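Local coordinates for protein spondin-1 (Homo sapiens, PDB 2ZOU) that is a secreted extracellular matrix glycoprotein that probably acts in cell adhesion and carries this reeler domain, at residues E82-F87 with R101-I106. Numbering follows the deposited sequence.
Sequences EEETQF and RRRTRI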
loop_
_atom_site.group_PDB
_atom_site.type_symbol
_atom_site.label_atom_id
_atom_site.label_comp_id
_atom_site.label_asym_id
_atom_site.label_seq_id
_atom_site.Cartn_x
_atom_site.Cartn_y
_atom_site.Cartn_z
ATOM N N GLU A 82 -10.946 7.693 -8.743
ATOM C CA GLU A 82 -10.422 7.366 -10.065
ATOM C C GLU A 82 -9.477 8.436 -10.623
ATOM O O GLU A 82 -8.568 8.125 -11.406
ATOM C CB GLU A 82 -11.585 7.121 -11.029
ATOM C CG GLU A 82 -12.509 5.956 -10.634
ATOM C CD GLU A 82 -13.492 6.276 -9.488
ATOM O OE1 GLU A 82 -13.518 7.424 -8.967
ATOM O OE2 GLU A 82 -14.253 5.354 -9.104
ATOM N N GLU A 83 -9.687 9.688 -10.225
ATOM C CA GLU A 83 -8.850 10.792 -10.711
ATOM C C GLU A 83 -7.531 10.959 -9.943
ATOM O O GLU A 83 -6.658 11.748 -10.335
ATOM C CB GLU A 83 -9.642 12.111 -10.760
ATOM C CG GLU A 83 -10.698 12.181 -11.874
ATOM C CD GLU A 83 -10.106 12.247 -13.289
ATOM O OE1 GLU A 83 -8.916 12.614 -13.438
ATOM O OE2 GLU A 83 -10.836 11.939 -14.259
ATOM N N GLU A 84 -7.375 10.196 -8.866
ATOM C CA GLU A 84 -6.164 10.282 -8.055
ATOM C C GLU A 84 -5.315 9.011 -8.127
ATOM O O GLU A 84 -4.098 9.064 -7.980
ATOM C CB GLU A 84 -6.504 10.608 -6.594
ATOM C CG GLU A 84 -7.561 11.722 -6.369
ATOM C CD GLU A 84 -7.213 13.083 -6.999
ATOM O OE1 GLU A 84 -6.025 13.352 -7.295
ATOM O OE2 GLU A 84 -8.144 13.901 -7.195
ATOM N N THR A 85 -5.963 7.871 -8.348
ATOM C CA THR A 85 -5.294 6.580 -8.263
ATOM C C THR A 85 -5.688 5.672 -9.424
ATOM O O THR A 85 -6.785 5.790 -9.974
ATOM C CB THR A 85 -5.636 5.859 -6.954
ATOM O OG1 THR A 85 -7.043 5.572 -6.926
ATOM C CG2 THR A 85 -5.245 6.708 -5.727
ATOM N N GLN A 86 -4.784 4.768 -9.787
ATOM C CA GLN A 86 -5.063 3.738 -10.799
ATOM C C GLN A 86 -4.170 2.542 -10.552
ATOM O O GLN A 86 -3.232 2.622 -9.761
ATOM C CB GLN A 86 -4.807 4.279 -12.210
ATOM C CG GLN A 86 -3.334 4.579 -12.492
ATOM C CD GLN A 86 -3.105 4.998 -13.930
ATOM O OE1 GLN A 86 -3.695 5.964 -14.405
ATOM N NE2 GLN A 86 -2.263 4.256 -14.638
ATOM N N PHE A 87 -4.450 1.428 -11.217
ATOM C CA PHE A 87 -3.524 0.303 -11.195
ATOM C C PHE A 87 -2.369 0.525 -12.161
ATOM O O PHE A 87 -2.557 1.091 -13.239
ATOM C CB PHE A 87 -4.256 -1.011 -11.475
ATOM C CG PHE A 87 -5.187 -1.405 -10.374
ATOM C CD1 PHE A 87 -4.682 -1.983 -9.212
ATOM C CD2 PHE A 87 -6.552 -1.162 -10.474
ATOM C CE1 PHE A 87 -5.519 -2.329 -8.168
ATOM C CE2 PHE A 87 -7.412 -1.505 -9.418
ATOM C CZ PHE A 87 -6.886 -2.082 -8.264
ATOM N N ARG A 101 0.560 14.983 -9.769
ATOM C CA ARG A 101 0.268 16.198 -9.008
ATOM C C ARG A 101 0.730 16.041 -7.560
ATOM O O ARG A 101 0.838 14.920 -7.064
ATOM C CB ARG A 101 -1.238 16.475 -9.009
ATOM C CG ARG A 101 -1.855 16.620 -10.385
ATOM C CD ARG A 101 -3.215 17.304 -10.304
ATOM N NE ARG A 101 -3.795 17.501 -11.633
ATOM C CZ ARG A 101 -4.605 16.633 -12.232
ATOM N NH1 ARG A 101 -4.943 15.503 -11.620
ATOM N NH2 ARG A 101 -5.080 16.892 -13.441
ATOM N N ARG A 102 0.986 17.161 -6.881
ATOM C CA ARG A 102 1.279 17.140 -5.440
ATOM C C ARG A 102 0.028 16.719 -4.684
ATOM O O ARG A 102 -1.054 17.273 -4.902
ATOM C CB ARG A 102 1.740 18.513 -4.924
ATOM C CG ARG A 102 3.062 19.012 -5.485
ATOM C CD ARG A 102 3.517 20.273 -4.768
ATOM N NE ARG A 102 4.704 20.851 -5.398
ATOM C CZ ARG A 102 5.496 21.766 -4.836
ATOM N NH1 ARG A 102 5.245 22.209 -3.610
ATOM N NH2 ARG A 102 6.550 22.228 -5.499
ATOM N N ARG A 103 0.181 15.725 -3.809
ATOM C CA ARG A 103 -0.913 15.242 -2.961
ATOM C C ARG A 103 -0.437 15.083 -1.539
ATOM O O ARG A 103 0.755 14.872 -1.301
ATOM C CB ARG A 103 -1.466 13.908 -3.476
ATOM C CG ARG A 103 -2.182 14.009 -4.824
ATOM C CD ARG A 103 -2.587 12.630 -5.323
ATOM N NE ARG A 103 -3.335 12.675 -6.583
ATOM C CZ ARG A 103 -2.764 12.609 -7.781
ATOM N NH1 ARG A 103 -1.443 12.494 -7.874
ATOM N NH2 ARG A 103 -3.511 12.649 -8.880
ATOM N N THR A 104 -1.366 15.181 -0.599
ATOM C CA THR A 104 -1.036 14.957 0.803
ATOM C C THR A 104 -1.741 13.716 1.372
ATOM O O THR A 104 -1.409 13.262 2.460
ATOM C CB THR A 104 -1.384 16.164 1.679
ATOM O OG1 THR A 104 -2.783 16.455 1.537
ATOM C CG2 THR A 104 -0.549 17.385 1.271
ATOM N N ARG A 105 -2.704 13.186 0.618
ATOM C CA ARG A 105 -3.418 11.981 1.040
ATOM C C ARG A 105 -4.008 11.285 -0.165
ATOM O O ARG A 105 -4.562 11.934 -1.045
ATOM C CB ARG A 105 -4.547 12.328 2.032
ATOM C CG ARG A 105 -5.391 11.119 2.504
ATOM C CD ARG A 105 -6.482 11.532 3.501
ATOM N NE ARG A 105 -7.287 10.398 3.987
ATOM C CZ ARG A 105 -8.371 9.936 3.371
ATOM N NH1 ARG A 105 -8.770 10.499 2.239
ATOM N NH2 ARG A 105 -9.064 8.911 3.880
ATOM N N ILE A 106 -3.877 9.964 -0.190
ATOM C CA ILE A 106 -4.712 9.135 -1.069
ATOM C C ILE A 106 -5.347 8.013 -0.258
ATOM O O ILE A 106 -4.886 7.691 0.851
ATOM C CB ILE A 106 -3.943 8.564 -2.305
ATOM C CG1 ILE A 106 -2.790 7.644 -1.891
ATOM C CG2 ILE A 106 -3.510 9.711 -3.241
ATOM C CD1 ILE A 106 -3.212 6.198 -1.660
#
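The guanidinium of Arg-103 has the carbonyl O of Glu-84 over one face, 3.6 Å above its plane and near the rim. The opposite face carries CB of Arg-101. At the edge, in plane, lies CD of Glu-84. The carbonyl O of Glu-83 also lies near this plane, 3.6 Å from NH2 of Arg-103. The contact joins the two sheets of the reeler beta-sandwich, where strand 85-88 of one and strand 105-111 of the other begin. Arg-103 grips Glu-84 side-on in a salt bridge. NE of Arg-103 donates to OE1 of Glu-84 at 2.9 Å, with an N-H...O angle of 151°. NH2 of Arg-103 reaches the same OE1 at 3.1 Å, less straight. Both donors meet OE1 on its anti side, and the carboxylate and guanidinium planes stand 68° apart. The Glu-84 chain bends at chi2 (-57°), which turns its carboxylate back to the Arg-103 edge. NH1 of Arg-103 bonds to the carbonyl O of Thr-99, earlier in the same loop. An alanine in place of Arg-103 would probably leave the Glu-84 carboxylate without its mate. Deeper in, Thr-85 OG1 bonds to the Asp-81 carbonyl, while its CG2 packs 4.1 Å from CB of Ile-106.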